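GCN5-related N-acetyltransferase (PDB 3G3S) probably transfers an acetyl group from acetyl-CoA to an amine, as expected of a GNAT-family member, though its own substrate is not established. Local coordinates at residues 99-104 against 220-225; 31-36 against 44-49. All coordinates share one frame; numbering follows the deposited sequence.

Contact 1 (99-104 against 220-225); sequences RYATKK and SWDAHT. With CAC (cacodylate ion), chain D; EDO (1,2-ethanediol), chain F.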
loop_
_atom_site.group_PDB
_atom_site.type_symbol
_atom_site.label_atom_id
_atom_site.label_comp_id
_atom_site.label_asym_id
_atom_site.label_seq_id
_atom_site.Cartn_x
_atom_site.Cartn_y
_atom_site.Cartn_z
ATOM N N ARG A 99 6.379 -25.608 9.970
ATOM C CA ARG A 99 6.635 -24.287 10.519
ATOM C C ARG A 99 5.382 -23.943 11.303
ATOM O O ARG A 99 4.354 -24.618 11.162
ATOM C CB ARG A 99 6.915 -23.259 9.433
ATOM C CG ARG A 99 8.283 -23.423 8.778
ATOM C CD ARG A 99 8.513 -22.402 7.655
ATOM N NE ARG A 99 8.372 -21.010 8.097
ATOM C CZ ARG A 99 9.361 -20.189 8.390
ATOM N NH1 ARG A 99 10.620 -20.579 8.345
ATOM N NH2 ARG A 99 9.089 -18.955 8.751
ATOM N N TYR A 100 5.490 -22.910 12.142
ATOM C CA TYR A 100 4.408 -22.535 13.040
ATOM C C TYR A 100 4.073 -21.053 12.899
ATOM O O TYR A 100 4.873 -20.184 13.228
ATOM C CB TYR A 100 4.789 -22.902 14.498
ATOM C CG TYR A 100 5.115 -24.393 14.625
ATOM C CD1 TYR A 100 6.390 -24.851 14.363
ATOM C CD2 TYR A 100 4.133 -25.345 14.965
ATOM C CE1 TYR A 100 6.716 -26.205 14.422
ATOM C CE2 TYR A 100 4.460 -26.712 15.036
ATOM C CZ TYR A 100 5.755 -27.122 14.745
ATOM O OH TYR A 100 6.132 -28.429 14.818
ATOM N N ALA A 101 2.867 -20.790 12.411
ATOM C CA ALA A 101 2.381 -19.458 12.253
ATOM C C ALA A 101 1.898 -19.000 13.629
ATOM O O ALA A 101 1.446 -19.808 14.417
ATOM C CB ALA A 101 1.233 -19.452 11.295
ATOM N N THR A 102 1.962 -17.711 13.861
ATOM C CA THR A 102 1.453 -17.133 15.110
ATOM C C THR A 102 0.327 -16.162 14.755
ATOM O O THR A 102 0.218 -15.691 13.624
ATOM C CB THR A 102 2.579 -16.441 15.928
ATOM O OG1 THR A 102 3.028 -15.247 15.267
ATOM C CG2 THR A 102 3.769 -17.411 16.165
ATOM N N LYS A 103 -0.532 -15.890 15.739
ATOM C CA LYS A 103 -1.645 -14.986 15.570
ATOM C C LYS A 103 -1.076 -13.600 15.390
ATOM O O LYS A 103 -0.058 -13.269 15.999
ATOM C CB LYS A 103 -2.577 -15.055 16.786
ATOM C CG LYS A 103 -3.243 -16.404 16.930
ATOM C CD LYS A 103 -4.362 -16.406 17.973
ATOM C CE LYS A 103 -4.988 -17.797 18.075
ATOM N NZ LYS A 103 -6.070 -17.883 19.094
ATOM N N LYS A 104 -1.721 -12.797 14.547
ATOM C CA LYS A 104 -1.286 -11.432 14.275
ATOM C C LYS A 104 -1.932 -10.363 15.151
ATOM O O LYS A 104 -1.744 -9.180 14.885
ATOM C CB LYS A 104 -1.521 -11.094 12.805
ATOM C CG LYS A 104 -0.849 -12.090 11.837
ATOM C CD LYS A 104 0.627 -12.222 12.128
ATOM C CE LYS A 104 1.310 -13.364 11.371
ATOM N NZ LYS A 104 2.690 -13.578 11.963
ATOM N N SER A 220 5.973 -9.047 13.398
ATOM C CA SER A 220 5.471 -10.408 13.138
ATOM C C SER A 220 6.463 -11.515 13.414
ATOM O O SER A 220 7.674 -11.352 13.165
ATOM C CB SER A 220 5.088 -10.540 11.650
ATOM O OG SER A 220 4.721 -11.860 11.341
ATOM N N TRP A 221 5.955 -12.657 13.863
ATOM C CA TRP A 221 6.774 -13.856 14.075
ATOM C C TRP A 221 6.169 -15.052 13.335
ATOM O O TRP A 221 4.973 -15.348 13.466
ATOM C CB TRP A 221 6.866 -14.195 15.553
ATOM C CG TRP A 221 7.960 -15.135 15.934
ATOM C CD1 TRP A 221 8.007 -16.484 15.725
ATOM C CD2 TRP A 221 9.133 -14.811 16.668
ATOM N NE1 TRP A 221 9.146 -17.017 16.260
ATOM C CE2 TRP A 221 9.863 -16.020 16.853
ATOM C CE3 TRP A 221 9.657 -13.618 17.179
ATOM C CZ2 TRP A 221 11.094 -16.060 17.500
ATOM C CZ3 TRP A 221 10.890 -13.664 17.842
ATOM C CH2 TRP A 221 11.587 -14.883 17.993
ATOM N N ASP A 222 6.992 -15.737 12.554
ATOM C CA ASP A 222 6.576 -16.940 11.874
ATOM C C ASP A 222 7.708 -17.927 12.197
ATOM O O ASP A 222 8.834 -17.774 11.747
ATOM C CB ASP A 222 6.397 -16.695 10.389
ATOM C CG ASP A 222 5.583 -17.742 9.713
ATOM O OD1 ASP A 222 4.384 -17.884 10.005
ATOM O OD2 ASP A 222 6.138 -18.369 8.766
ATOM N N ALA A 223 7.402 -18.904 13.040
ATOM C CA ALA A 223 8.393 -19.798 13.610
ATOM C C ALA A 223 8.890 -20.875 12.648
ATOM O O ALA A 223 8.112 -21.682 12.163
ATOM C CB ALA A 223 7.829 -20.440 14.880
ATOM N N HIS A 224 10.200 -20.915 12.437
ATOM C CA HIS A 224 10.810 -21.924 11.579
ATOM C C HIS A 224 10.852 -23.292 12.238
ATOM O O HIS A 224 10.886 -24.316 11.558
ATOM C CB HIS A 224 12.226 -21.514 11.201
ATOM C CG HIS A 224 12.865 -22.409 10.177
ATOM N ND1 HIS A 224 12.325 -22.615 8.924
ATOM C CD2 HIS A 224 14.026 -23.114 10.205
ATOM C CE1 HIS A 224 13.121 -23.408 8.224
ATOM N NE2 HIS A 224 14.163 -23.726 8.979
ATOM N N THR A 225 10.831 -23.307 13.571
ATOM C CA THR A 225 10.910 -24.535 14.350
ATOM C C THR A 225 10.084 -24.414 15.629
ATOM O O THR A 225 9.698 -23.321 16.032
ATOM C CB THR A 225 12.325 -24.745 14.809
ATOM O OG1 THR A 225 12.712 -23.599 15.573
ATOM C CG2 THR A 225 13.286 -24.900 13.620
HETATM AS AS CAC D . 12.079 -17.029 12.994
HETATM O O1 CAC D . 11.856 -18.739 13.434
HETATM O O2 CAC D . 11.396 -16.789 11.408
HETATM C C1 CAC D . 11.390 -15.647 14.220
HETATM C C2 CAC D . 13.985 -16.489 12.902
HETATM C C1 EDO F . 11.869 -15.091 8.153
HETATM O O1 EDO F . 12.602 -15.794 9.162
HETATM C C2 EDO F . 10.423 -15.562 8.093
HETATM O O2 EDO F . 10.035 -16.151 9.340
HETATM O O HOH W 1 2.705 -16.356 11.336
HETATM O O HOH W 2 2.956 -12.757 14.451
#
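K104 NZ is gripped by S220 OG at 2.7 Å and by two waters, with a weak, longer bond to W221 O; S220 OG is also hydrogen-bonded to E186 OE2. The lysine lies beyond the end of a short antiparallel pairing, in the central sheet of this GNAT-family chain, between strands 94-102 and 218-223. Y100 and A223 form the hydrogen-bonded pair there: Y100 N reaches A223 O at 2.9 Å, A223 N returns to Y100 O, and the two CB atoms pack together. T102 OG1, set between its own backbone N and carbonyl carbon (chi1 69°), donates to W221 O (2.7 Å). One water links T102 N, K104 NZ and D222 OD1; the other joins T102 OG1 and K104 NZ to W221 N.

At the other end R99 bends at chi3 (57°), which sets NE; H224 CA lies over one face of its guanidinium, toward the rim. NH2 gives D222 OD2 a nearly straight hydrogen bond (3.0 Å), part of a salt bridge, from the anti side of the carboxylate, while NH1 bonds weakly to H224 ND1. Y243 OH binds both R99 NE and D222 OD2. A cacodylate ion, probably from the crystallisation liquor, accepts H224 N on O1 at 2.9 Å.

Contact 2 (31-36 against 44-49); sequences DIYVDD and LALYGR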
loop_
_atom_site.group_PDB
_atom_site.type_symbol
_atom_site.label_atom_id
_atom_site.label_comp_id
_atom_site.label_asym_id
_atom_site.label_seq_id
_atom_site.Cartn_x
_atom_site.Cartn_y
_atom_site.Cartn_z
ATOM N N ASP A 31 8.195 -10.093 -5.364
ATOM C CA ASP A 31 7.626 -10.117 -6.696
ATOM C C ASP A 31 6.540 -11.156 -6.755
ATOM O O ASP A 31 6.379 -12.009 -5.883
ATOM C CB ASP A 31 8.732 -10.402 -7.697
ATOM C CG ASP A 31 8.456 -9.831 -9.103
ATOM O OD1 ASP A 31 7.306 -9.477 -9.477
ATOM O OD2 ASP A 31 9.442 -9.709 -9.836
ATOM N N ILE A 32 5.798 -11.089 -7.836
ATOM C CA ILE A 32 4.656 -11.932 -8.068
ATOM C C ILE A 32 4.708 -12.525 -9.476
ATOM O O ILE A 32 4.881 -11.800 -10.409
ATOM C CB ILE A 32 3.401 -11.121 -7.987
ATOM C CG1 ILE A 32 3.209 -10.619 -6.515
ATOM C CG2 ILE A 32 2.200 -11.968 -8.375
ATOM C CD1 ILE A 32 2.913 -11.702 -5.504
ATOM N N TYR A 33 4.501 -13.825 -9.557
ATOM C CA TYR A 33 4.492 -14.558 -10.826
ATOM C C TYR A 33 3.194 -15.353 -10.901
ATOM O O TYR A 33 2.654 -15.809 -9.891
ATOM C CB TYR A 33 5.662 -15.501 -10.878
ATOM C CG TYR A 33 6.984 -14.819 -10.790
ATOM C CD1 TYR A 33 7.571 -14.549 -9.560
ATOM C CD2 TYR A 33 7.665 -14.461 -11.916
ATOM C CE1 TYR A 33 8.802 -13.944 -9.476
ATOM C CE2 TYR A 33 8.895 -13.835 -11.832
ATOM C CZ TYR A 33 9.448 -13.585 -10.608
ATOM O OH TYR A 33 10.655 -12.970 -10.529
ATOM N N VAL A 34 2.688 -15.531 -12.116
ATOM C CA VAL A 34 1.436 -16.223 -12.288
ATOM C C VAL A 34 1.539 -17.119 -13.497
ATOM O O VAL A 34 2.493 -17.019 -14.276
ATOM C CB VAL A 34 0.226 -15.246 -12.417
ATOM C CG1 VAL A 34 0.008 -14.466 -11.105
ATOM C CG2 VAL A 34 0.396 -14.278 -13.610
ATOM N N ASP A 35 0.602 -18.043 -13.592
ATOM C CA ASP A 35 0.559 -18.938 -14.745
ATOM C C ASP A 35 0.125 -18.183 -16.010
ATOM O O ASP A 35 0.633 -18.462 -17.090
ATOM C CB ASP A 35 -0.355 -20.143 -14.485
ATOM C CG ASP A 35 -1.820 -19.782 -14.356
ATOM O OD1 ASP A 35 -2.170 -18.728 -13.770
ATOM O OD2 ASP A 35 -2.651 -20.614 -14.788
ATOM N N ASP A 36 -0.767 -17.214 -15.885
ATOM C CA ASP A 36 -1.306 -16.537 -17.052
ATOM C C ASP A 36 -1.675 -15.137 -16.669
ATOM O O ASP A 36 -2.507 -14.937 -15.788
ATOM C CB ASP A 36 -2.539 -17.315 -17.534
ATOM C CG ASP A 36 -3.117 -16.796 -18.849
ATOM O OD1 ASP A 36 -3.561 -15.631 -18.932
ATOM O OD2 ASP A 36 -3.178 -17.607 -19.794
ATOM N N LEU A 44 2.579 -17.185 -7.403
ATOM C CA LEU A 44 3.770 -17.331 -6.598
ATOM C C LEU A 44 4.181 -15.968 -6.075
ATOM O O LEU A 44 4.358 -15.024 -6.835
ATOM C CB LEU A 44 4.932 -17.886 -7.435
ATOM C CG LEU A 44 6.334 -17.880 -6.816
ATOM C CD1 LEU A 44 6.468 -18.852 -5.626
ATOM C CD2 LEU A 44 7.370 -18.228 -7.899
ATOM N N ALA A 45 4.228 -15.842 -4.753
ATOM C CA ALA A 45 4.793 -14.677 -4.135
ATOM C C ALA A 45 6.235 -15.097 -3.791
ATOM O O ALA A 45 6.478 -15.978 -2.943
ATOM C CB ALA A 45 3.980 -14.264 -2.882
ATOM N N LEU A 46 7.201 -14.472 -4.452
ATOM C CA LEU A 46 8.610 -14.817 -4.292
ATOM C C LEU A 46 9.362 -13.660 -3.696
ATOM O O LEU A 46 9.359 -12.554 -4.238
ATOM C CB LEU A 46 9.190 -15.184 -5.658
ATOM C CG LEU A 46 10.658 -15.584 -5.734
ATOM C CD1 LEU A 46 10.915 -16.861 -4.981
ATOM C CD2 LEU A 46 11.097 -15.695 -7.231
ATOM N N TYR A 47 9.990 -13.917 -2.562
ATOM C CA TYR A 47 10.697 -12.894 -1.827
ATOM C C TYR A 47 12.026 -13.396 -1.400
ATOM O O TYR A 47 12.134 -14.537 -0.992
ATOM C CB TYR A 47 9.920 -12.521 -0.579
ATOM C CG TYR A 47 10.642 -11.503 0.280
ATOM C CD1 TYR A 47 10.451 -10.152 0.079
ATOM C CD2 TYR A 47 11.508 -11.895 1.305
ATOM C CE1 TYR A 47 11.109 -9.208 0.872
ATOM C CE2 TYR A 47 12.202 -10.945 2.084
ATOM C CZ TYR A 47 11.972 -9.605 1.867
ATOM O OH TYR A 47 12.585 -8.645 2.652
ATOM N N GLY A 48 13.038 -12.535 -1.473
ATOM C CA GLY A 48 14.366 -12.860 -0.998
ATOM C C GLY A 48 15.466 -12.388 -1.916
ATOM O O GLY A 48 15.199 -11.815 -2.981
ATOM N N ARG A 49 16.705 -12.608 -1.476
ATOM C CA ARG A 49 17.898 -12.225 -2.241
ATOM C C ARG A 49 18.990 -13.283 -2.044
ATOM O O ARG A 49 19.575 -13.773 -3.014
ATOM C CB ARG A 49 18.374 -10.828 -1.833
ATOM C CG ARG A 49 19.169 -10.108 -2.922
ATOM C CD ARG A 49 19.594 -8.642 -2.598
ATOM N NE ARG A 49 20.759 -8.572 -1.705
ATOM C CZ ARG A 49 22.023 -8.573 -2.119
#
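The beta hairpin of strands 31-34 and 42-48 forms one margin of the chain's large mixed sheet, with 31-34 outermost within the chain. D31 and L46 form one antiparallel hydrogen-bonded pair, D31 N to L46 O at 2.9 Å and L46 N to D31 O at 3.0 Å. Y33 and L44 form the next, Y33 N to L44 O and L44 N to Y33 O, the latter 2.8 Å. Between them I32 and A45 make a non-hydrogen-bonded pair, where I32 CA approaches L44 O in a CA-H...O contact of 3.3 Å.

On the face of Y33, whose CG lies anti to the carbonyl carbon (chi1 -61°), the ring runs beside L44, both side chains pointing the same way, with CD1 4.0 Å from L44 CD2. Its CE1 meets L46 CD2 at 3.7 Å. L64 and I67 of helix 62-68 also pack on Y33. On the face of I32, packed by helices 2-13 and 19-26, CD1 touches A45 CB at 3.8 Å.

Paired backbones and apolar side chains thus hold the hairpin together, while the D31 carboxylate both accepts I32 N on OD1 and receives N-H groups of the second subunit, among them G1 N on OD2; I32 also makes backbone bonds to that subunit.

Overall arrangement
Both contacts are antiparallel strand pairings in the same mixed sheet, but they join different strands and do not touch: their centres are 21 Å apart and their nearest atoms about 11 Å. Contact 1 lies nearer the middle of the chain and brings together strands far apart in sequence; contact 2 is a local hairpin at the sheet's margin. Contact 2 is nevertheless the more thoroughly buried, consistent with helices on both faces and a second subunit at the outer strand. Their chemistry differs too. In 99-104 against 220-225 the short pairing is supplemented by charged side chains and waters, with small molecules, probably from the crystallisation liquor, bound alongside, whereas 31-36 against 44-49 relies on regular backbone bonds and apolar packing round a tyrosine ring.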